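Cytochrome P450 (PDB 6G5O) binds a haem whose iron is held by a cysteine thiolate, as a member of the cytochrome P450 family of haem-thiolate proteins. Local coordinates at residues A[80-84]-A[327-331]; A[68-73]-A[211-216]. Numbering follows the deposited sequence.

Contact 1 of 2, residues A[80-84]-A[327-331]; sequences HGVYR and HHNCL. With HEM (protoporphyrin IX containing Fe), chain C.
A haem propionate lies between the two segments, which also touch directly: HEM O2D takes hydrogen bonds from His80 NE2 (2.7 Å) and Arg84 NH1 (3.0 Å), HEM O1D one from His328 ND1 (2.8 Å). His80 and Arg84, an HxxxR pair one turn apart on helix 79-92, both point their CA-to-CB bonds toward 327-331 (chi1 t). In that irregular segment Asn329 and Cys330 are extended and Leu331 turns helical; the nearest CA atoms, of Arg84 and Leu331, are 8.8 Å apart. Arg84 NH1 bonds Asn329 O at 2.7 Å, and Arg84 NH2 adds a weak 3.3 Å bond to that oxygen. Leu331 CD2 covers one guanidinium face, 3.8 Å from Arg84 NH2. The His80 and His328 rings meet obliquely, centroids 4.2 Å apart. Cys330 turns away from the helix, its SG binding HEM FE at 2.3 Å opposite water 1, in the cysteine ligand loop characteristic of P450s. Three donors, one the cationic Arg84, converge on a single carboxylate and offset its charge.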
loop_
_atom_site.group_PDB
_atom_site.type_symbol
_atom_site.label_atom_id
_atom_site.label_comp_id
_atom_site.label_asym_id
_atom_site.label_seq_id
_atom_site.Cartn_x
_atom_site.Cartn_y
_atom_site.Cartn_z
ATOM N N HIS A 80 20.667 -4.453 1.076
ATOM C CA HIS A 80 19.227 -4.521 1.317
ATOM C C HIS A 80 18.835 -5.555 2.369
ATOM O O HIS A 80 18.096 -5.256 3.292
ATOM C CB HIS A 80 18.458 -4.806 0.018
ATOM C CG HIS A 80 16.993 -5.034 0.239
ATOM N ND1 HIS A 80 16.457 -6.292 0.355
ATOM C CD2 HIS A 80 15.965 -4.170 0.406
ATOM C CE1 HIS A 80 15.162 -6.195 0.587
ATOM N NE2 HIS A 80 14.832 -4.921 0.598
ATOM N N GLY A 81 19.363 -6.765 2.268
ATOM C CA GLY A 81 18.952 -7.836 3.192
ATOM C C GLY A 81 19.345 -7.606 4.620
ATOM O O GLY A 81 18.634 -8.037 5.514
ATOM N N VAL A 82 20.495 -6.939 4.839
ATOM C CA VAL A 82 20.969 -6.589 6.169
ATOM C C VAL A 82 20.016 -5.566 6.851
ATOM O O VAL A 82 19.568 -5.805 7.971
ATOM C CB VAL A 82 22.403 -6.002 6.124
ATOM C CG1 VAL A 82 22.865 -5.641 7.530
ATOM C CG2 VAL A 82 23.420 -6.973 5.485
ATOM N N TYR A 83 19.696 -4.439 6.199
ATOM C CA TYR A 83 18.720 -3.488 6.772
ATOM C C TYR A 83 17.343 -4.186 6.979
ATOM O O TYR A 83 16.630 -3.957 7.942
ATOM C CB TYR A 83 18.488 -2.320 5.841
ATOM C CG TYR A 83 19.524 -1.219 5.841
ATOM C CD1 TYR A 83 19.854 -0.559 7.017
ATOM C CD2 TYR A 83 20.119 -0.797 4.658
ATOM C CE1 TYR A 83 20.758 0.484 7.019
ATOM C CE2 TYR A 83 21.042 0.241 4.649
ATOM C CZ TYR A 83 21.354 0.881 5.840
ATOM O OH TYR A 83 22.259 1.910 5.889
ATOM N N ARG A 84 16.975 -4.996 6.010
ATOM C CA ARG A 84 15.705 -5.674 6.043
ATOM C C ARG A 84 15.614 -6.614 7.255
ATOM O O ARG A 84 14.579 -6.645 7.918
ATOM C CB ARG A 84 15.430 -6.419 4.742
ATOM C CG ARG A 84 13.993 -6.958 4.799
ATOM C CD ARG A 84 13.291 -7.017 3.468
ATOM N NE ARG A 84 12.084 -7.778 3.631
ATOM C CZ ARG A 84 10.985 -7.648 2.905
ATOM N NH1 ARG A 84 10.890 -6.732 1.956
ATOM N NH2 ARG A 84 9.943 -8.432 3.194
ATOM N N HIS A 327 12.646 -9.269 -3.675
ATOM C CA HIS A 327 13.408 -8.585 -2.595
ATOM C C HIS A 327 12.642 -7.529 -1.814
ATOM O O HIS A 327 12.656 -7.529 -0.590
ATOM C CB HIS A 327 14.704 -7.963 -3.126
ATOM C CG HIS A 327 15.541 -8.934 -3.901
ATOM N ND1 HIS A 327 15.466 -9.045 -5.277
ATOM C CD2 HIS A 327 16.378 -9.908 -3.484
ATOM C CE1 HIS A 327 16.243 -10.028 -5.675
ATOM N NE2 HIS A 327 16.814 -10.566 -4.610
ATOM N N HIS A 328 11.992 -6.624 -2.510
ATOM C CA HIS A 328 11.321 -5.507 -1.854
ATOM C C HIS A 328 9.852 -5.772 -1.528
ATOM O O HIS A 328 9.113 -4.822 -1.280
ATOM C CB HIS A 328 11.476 -4.264 -2.721
ATOM C CG HIS A 328 12.901 -3.824 -2.866
ATOM N ND1 HIS A 328 13.489 -2.944 -1.986
ATOM C CD2 HIS A 328 13.871 -4.168 -3.755
ATOM C CE1 HIS A 328 14.741 -2.728 -2.354
ATOM N NE2 HIS A 328 15.010 -3.481 -3.404
ATOM N N ASN A 329 9.415 -7.032 -1.475
ATOM C CA ASN A 329 7.997 -7.260 -1.191
ATOM C C ASN A 329 7.573 -6.543 0.097
ATOM O O ASN A 329 8.348 -6.413 1.059
ATOM C CB ASN A 329 7.614 -8.744 -1.164
ATOM C CG ASN A 329 8.217 -9.490 0.012
ATOM O OD1 ASN A 329 9.313 -10.057 -0.095
ATOM N ND2 ASN A 329 7.524 -9.465 1.154
ATOM N N CYS A 330 6.346 -6.031 0.084
ATOM C CA CYS A 330 5.859 -5.108 1.129
ATOM C C CYS A 330 6.048 -5.560 2.582
ATOM O O CYS A 330 5.434 -6.543 3.011
ATOM C CB CYS A 330 4.370 -4.822 0.925
ATOM S SG CYS A 330 3.686 -3.580 2.020
ATOM N N LEU A 331 6.827 -4.777 3.334
ATOM C CA LEU A 331 6.992 -4.997 4.788
ATOM C C LEU A 331 5.733 -4.687 5.612
ATOM O O LEU A 331 5.539 -5.246 6.686
ATOM C CB LEU A 331 8.179 -4.163 5.339
ATOM C CG LEU A 331 9.565 -4.783 5.169
ATOM C CD1 LEU A 331 10.680 -3.815 5.536
ATOM C CD2 LEU A 331 9.689 -6.005 6.050
HETATM C CHA HEM C . 6.903 -2.084 -0.342
HETATM C CHB HEM C . 2.249 -2.243 -1.626
HETATM C CHC HEM C . 0.936 -1.132 2.873
HETATM C CHD HEM C . 5.528 -0.368 3.989
HETATM C C1A HEM C . 5.744 -2.245 -1.067
HETATM C C2A HEM C . 5.687 -2.621 -2.441
HETATM C C3A HEM C . 4.405 -2.669 -2.769
HETATM C C4A HEM C . 3.624 -2.314 -1.645
HETATM C CMA HEM C . 3.905 -3.049 -4.123
HETATM C CAA HEM C . 6.831 -2.975 -3.390
HETATM C CBA HEM C . 7.548 -1.707 -3.827
HETATM C CGA HEM C . 8.751 -2.024 -4.687
HETATM O O1A HEM C . 9.652 -1.195 -4.775
HETATM O O2A HEM C . 8.885 -3.099 -5.302
HETATM C C1B HEM C . 1.493 -1.956 -0.508
HETATM C C2B HEM C . 0.089 -2.085 -0.508
HETATM C C3B HEM C . -0.317 -1.750 0.763
HETATM C C4B HEM C . 0.940 -1.442 1.517
HETATM C CMB HEM C . -0.771 -2.448 -1.681
HETATM C CAB HEM C . -1.621 -1.726 1.421
HETATM C CBB HEM C . -2.739 -2.225 0.931
HETATM C C1C HEM C . 2.063 -0.828 3.590
HETATM C C2C HEM C . 2.078 -0.320 4.888
HETATM C C3C HEM C . 3.386 -0.044 5.196
HETATM C C4C HEM C . 4.154 -0.426 4.065
HETATM C CMC HEM C . 0.899 -0.119 5.788
HETATM C CAC HEM C . 3.936 0.471 6.458
HETATM C CBC HEM C . 3.270 0.808 7.558
HETATM C C1D HEM C . 6.263 -0.843 2.891
HETATM C C2D HEM C . 7.736 -0.881 2.901
HETATM C C3D HEM C . 8.134 -1.375 1.717
HETATM C C4D HEM C . 6.895 -1.585 0.961
HETATM C CMD HEM C . 8.587 -0.494 4.062
HETATM C CAD HEM C . 9.565 -1.607 1.265
HETATM C CBD HEM C . 10.077 -3.050 1.402
HETATM C CGD HEM C . 11.557 -3.144 0.983
HETATM O O1D HEM C . 12.118 -2.192 0.334
HETATM O O2D HEM C . 12.281 -4.161 1.264
HETATM N NA HEM C . 4.460 -2.013 -0.602
HETATM N NB HEM C . 1.948 -1.568 0.685
HETATM N NC HEM C . 3.312 -0.865 3.080
HETATM N ND HEM C . 5.829 -1.280 1.719
HETATM FE FE HEM C . 3.991 -1.434 1.213
HETATM O O HOH W 1 3.799 0.622 0.320
#

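Contact 2 of 2, residues A[68-73]-A[211-216]; sequences TRQIPF and KGVMVL. With HEM (protoporphyrin IX containing Fe), chain C.
Loop 68-73, extended as far as Ile71, crosses helix segment 211-216 obliquely at Gly212, which leaves a hollow in the helix surface. Gly212 CA is 4.1 Å from Gln70 CA, and Ile71 CA is 4.8 Å from Val213 CA. An ideal CB on Gly212 would sit 2.6 Å from Arg69 O, so the bare backbone lets the loop in: Arg69 O rests 3.4 Å from Gly212 CA, and Ile71 N donates a 3.2 Å hydrogen bond to Gly212 O. CA-H...O contacts back this up, Gln70 CA to Gly212 O at 3.5 Å and Val213 CA to Ile71 O at 3.4 Å. A cis peptide before Pro72 then bends the chain, and Phe73 has helical angles. In P450 terms the partner is probably helix I, which passes beside the haem; the loop precedes the helix whose His80 and Arg84 hydrogen-bond the haem propionate. Leu216 (chi1 t, chi2 p) is the bump that fills the bend: its CD2 lies 3.3 Å from Ile71 O, 4.0 Å from Pro72 CD and 3.7 Å from Phe73 CB. Leu216 CD2 is also 3.5 Å from HEM CMD. Gln70, chi1 m and chi2 t, reaches between Val215 and Leu216, NE2 3.4 Å from Val215 CG1 and OE1 3.5 Å from Leu216 CD1. Next to Gly212 in sequence, Lys211 CE meets Thr68 OG1 at 3.7 Å and Val213 CG2 meets Ile71 CB at 4.0 Å.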
loop_
_atom_site.group_PDB
_atom_site.type_symbol
_atom_site.label_atom_id
_atom_site.label_comp_id
_atom_site.label_asym_id
_atom_site.label_seq_id
_atom_site.Cartn_x
_atom_site.Cartn_y
_atom_site.Cartn_z
ATOM N N THR A 68 16.799 12.455 1.456
ATOM C CA THR A 68 17.065 11.288 2.302
ATOM C C THR A 68 16.669 9.930 1.670
ATOM O O THR A 68 15.506 9.714 1.261
ATOM C CB THR A 68 16.291 11.435 3.616
ATOM O OG1 THR A 68 16.591 12.710 4.208
ATOM C CG2 THR A 68 16.605 10.298 4.602
ATOM N N ARG A 69 17.641 9.027 1.623
ATOM C CA ARG A 69 17.478 7.695 1.045
ATOM C C ARG A 69 16.557 6.844 1.926
ATOM O O ARG A 69 16.791 6.704 3.124
ATOM C CB ARG A 69 18.836 7.003 0.933
ATOM C CG ARG A 69 18.772 5.562 0.445
ATOM C CD ARG A 69 20.172 4.994 0.180
ATOM N NE ARG A 69 20.892 5.825 -0.796
ATOM C CZ ARG A 69 20.678 5.859 -2.123
ATOM N NH1 ARG A 69 19.771 5.091 -2.725
ATOM N NH2 ARG A 69 21.386 6.687 -2.874
ATOM N N GLN A 70 15.516 6.288 1.333
ATOM C CA GLN A 70 14.585 5.465 2.092
ATOM C C GLN A 70 15.102 4.054 2.240
ATOM O O GLN A 70 15.810 3.544 1.356
ATOM C CB GLN A 70 13.197 5.537 1.488
ATOM C CG GLN A 70 12.637 6.914 1.716
ATOM C CD GLN A 70 11.224 7.134 1.259
ATOM O OE1 GLN A 70 10.553 6.222 0.754
ATOM N NE2 GLN A 70 10.746 8.376 1.451
ATOM N N ILE A 71 14.811 3.447 3.387
ATOM C CA ILE A 71 15.397 2.161 3.790
ATOM C C ILE A 71 14.300 1.197 4.310
ATOM O O ILE A 71 13.560 1.575 5.215
ATOM C CB ILE A 71 16.467 2.393 4.866
ATOM C CG1 ILE A 71 17.599 3.263 4.261
ATOM C CG2 ILE A 71 17.044 1.070 5.376
ATOM C CD1 ILE A 71 18.705 3.635 5.218
ATOM N N PRO A 72 14.185 -0.022 3.746
ATOM C CA PRO A 72 15.112 -0.599 2.748
ATOM C C PRO A 72 14.791 -0.336 1.274
ATOM O O PRO A 72 15.485 -0.836 0.386
ATOM C CB PRO A 72 14.951 -2.125 2.981
ATOM C CG PRO A 72 14.081 -2.292 4.146
ATOM C CD PRO A 72 13.256 -1.048 4.230
ATOM N N PHE A 73 13.748 0.441 1.038
ATOM C CA PHE A 73 13.186 0.716 -0.269
ATOM C C PHE A 73 14.152 1.108 -1.390
ATOM O O PHE A 73 13.991 0.649 -2.539
ATOM C CB PHE A 73 12.186 1.822 -0.069
ATOM C CG PHE A 73 11.457 2.239 -1.286
ATOM C CD1 PHE A 73 10.809 1.316 -2.082
ATOM C CD2 PHE A 73 11.324 3.610 -1.576
ATOM C CE1 PHE A 73 10.116 1.737 -3.188
ATOM C CE2 PHE A 73 10.610 4.035 -2.669
ATOM C CZ PHE A 73 10.005 3.086 -3.477
ATOM N N LYS A 211 15.567 7.946 9.915
ATOM C CA LYS A 211 14.648 8.798 9.195
ATOM C C LYS A 211 14.242 8.142 7.870
ATOM O O LYS A 211 13.083 8.219 7.442
ATOM C CB LYS A 211 15.300 10.158 8.948
ATOM C CG LYS A 211 14.442 11.156 8.194
ATOM C CD LYS A 211 15.200 12.453 7.959
ATOM C CE LYS A 211 14.390 13.431 7.101
ATOM N NZ LYS A 211 14.950 14.807 7.129
ATOM N N GLY A 212 15.225 7.509 7.224
ATOM C CA GLY A 212 15.013 6.697 6.028
ATOM C C GLY A 212 13.942 5.595 6.171
ATOM O O GLY A 212 13.120 5.404 5.269
ATOM N N VAL A 213 13.940 4.912 7.308
ATOM C CA VAL A 213 12.950 3.906 7.580
ATOM C C VAL A 213 11.599 4.532 7.918
ATOM O O VAL A 213 10.551 4.039 7.497
ATOM C CB VAL A 213 13.371 3.025 8.780
ATOM C CG1 VAL A 213 12.294 1.961 9.069
ATOM C CG2 VAL A 213 14.734 2.382 8.501
ATOM N N MET A 214 11.639 5.597 8.714
ATOM C CA MET A 214 10.409 6.179 9.258
ATOM C C MET A 214 9.590 6.986 8.256
ATOM O O MET A 214 8.346 6.850 8.211
ATOM C CB MET A 214 10.698 6.980 10.514
ATOM C CG MET A 214 11.146 6.166 11.708
ATOM S SD MET A 214 10.080 4.760 12.108
ATOM C CE MET A 214 8.531 5.663 12.402
ATOM N N VAL A 215 10.250 7.766 7.401
ATOM C CA VAL A 215 9.507 8.467 6.338
ATOM C C VAL A 215 8.822 7.462 5.391
ATOM O O VAL A 215 7.671 7.653 4.952
ATOM C CB VAL A 215 10.418 9.380 5.483
ATOM C CG1 VAL A 215 9.644 9.930 4.273
ATOM C CG2 VAL A 215 10.984 10.522 6.311
ATOM N N LEU A 216 9.571 6.426 5.019
ATOM C CA LEU A 216 9.044 5.366 4.189
ATOM C C LEU A 216 7.857 4.701 4.819
ATOM O O LEU A 216 6.888 4.433 4.153
ATOM C CB LEU A 216 10.108 4.325 3.927
ATOM C CG LEU A 216 9.661 3.000 3.303
ATOM C CD1 LEU A 216 9.107 3.191 1.885
ATOM C CD2 LEU A 216 10.858 2.035 3.348
HETATM C CHA HEM C . 6.903 -2.084 -0.342
HETATM C CHB HEM C . 2.249 -2.243 -1.626
HETATM C CHC HEM C . 0.936 -1.132 2.873
HETATM C CHD HEM C . 5.528 -0.368 3.989
HETATM C C1A HEM C . 5.744 -2.245 -1.067
HETATM C C2A HEM C . 5.687 -2.621 -2.441
HETATM C C3A HEM C . 4.405 -2.669 -2.769
HETATM C C4A HEM C . 3.624 -2.314 -1.645
HETATM C CMA HEM C . 3.905 -3.049 -4.123
HETATM C CAA HEM C . 6.831 -2.975 -3.390
HETATM C CBA HEM C . 7.548 -1.707 -3.827
HETATM C CGA HEM C . 8.751 -2.024 -4.687
HETATM O O1A HEM C . 9.652 -1.195 -4.775
HETATM O O2A HEM C . 8.885 -3.099 -5.302
HETATM C C1B HEM C . 1.493 -1.956 -0.508
HETATM C C2B HEM C . 0.089 -2.085 -0.508
HETATM C C3B HEM C . -0.317 -1.750 0.763
HETATM C C4B HEM C . 0.940 -1.442 1.517
HETATM C CMB HEM C . -0.771 -2.448 -1.681
HETATM C CAB HEM C . -1.621 -1.726 1.421
HETATM C CBB HEM C . -2.739 -2.225 0.931
HETATM C C1C HEM C . 2.063 -0.828 3.590
HETATM C C2C HEM C . 2.078 -0.320 4.888
HETATM C C3C HEM C . 3.386 -0.044 5.196
HETATM C C4C HEM C . 4.154 -0.426 4.065
HETATM C CMC HEM C . 0.899 -0.119 5.788
HETATM C CAC HEM C . 3.936 0.471 6.458
HETATM C CBC HEM C . 3.270 0.808 7.558
HETATM C C1D HEM C . 6.263 -0.843 2.891
HETATM C C2D HEM C . 7.736 -0.881 2.901
HETATM C C3D HEM C . 8.134 -1.375 1.717
HETATM C C4D HEM C . 6.895 -1.585 0.961
HETATM C CMD HEM C . 8.587 -0.494 4.062
HETATM C CAD HEM C . 9.565 -1.607 1.265
HETATM C CBD HEM C . 10.077 -3.050 1.402
HETATM C CGD HEM C . 11.557 -3.144 0.983
HETATM O O1D HEM C . 12.118 -2.192 0.334
HETATM O O2D HEM C . 12.281 -4.161 1.264
HETATM N NA HEM C . 4.460 -2.013 -0.602
HETATM N NB HEM C . 1.948 -1.568 0.685
HETATM N NC HEM C . 3.312 -0.865 3.080
HETATM N ND HEM C . 5.829 -1.280 1.719
HETATM FE FE HEM C . 3.991 -1.434 1.213
HETATM O O HOH W 1 3.799 0.622 0.320
#

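From the N terminus the chain first reaches loop 68-73, then helix 79-92 carrying 80-84. With 137 residues, many of them helical, between its two segments, contact 2 closes when helix 207-220 returns to the loop; only far downstream does 327-331 come back to 80-84 and close contact 1. The segments alternate, so the two closures cross rather than nest. They lie about 12 Å apart, centre to centre, and they touch: Ile71 CG2 packs 3.4 Å from Tyr83 CG, and Pro72 O is 3.4 Å from both His80 CD2 and His328 CE1. Together they bring two helices and two loops, one carrying the thiolate ligand, around a single haem.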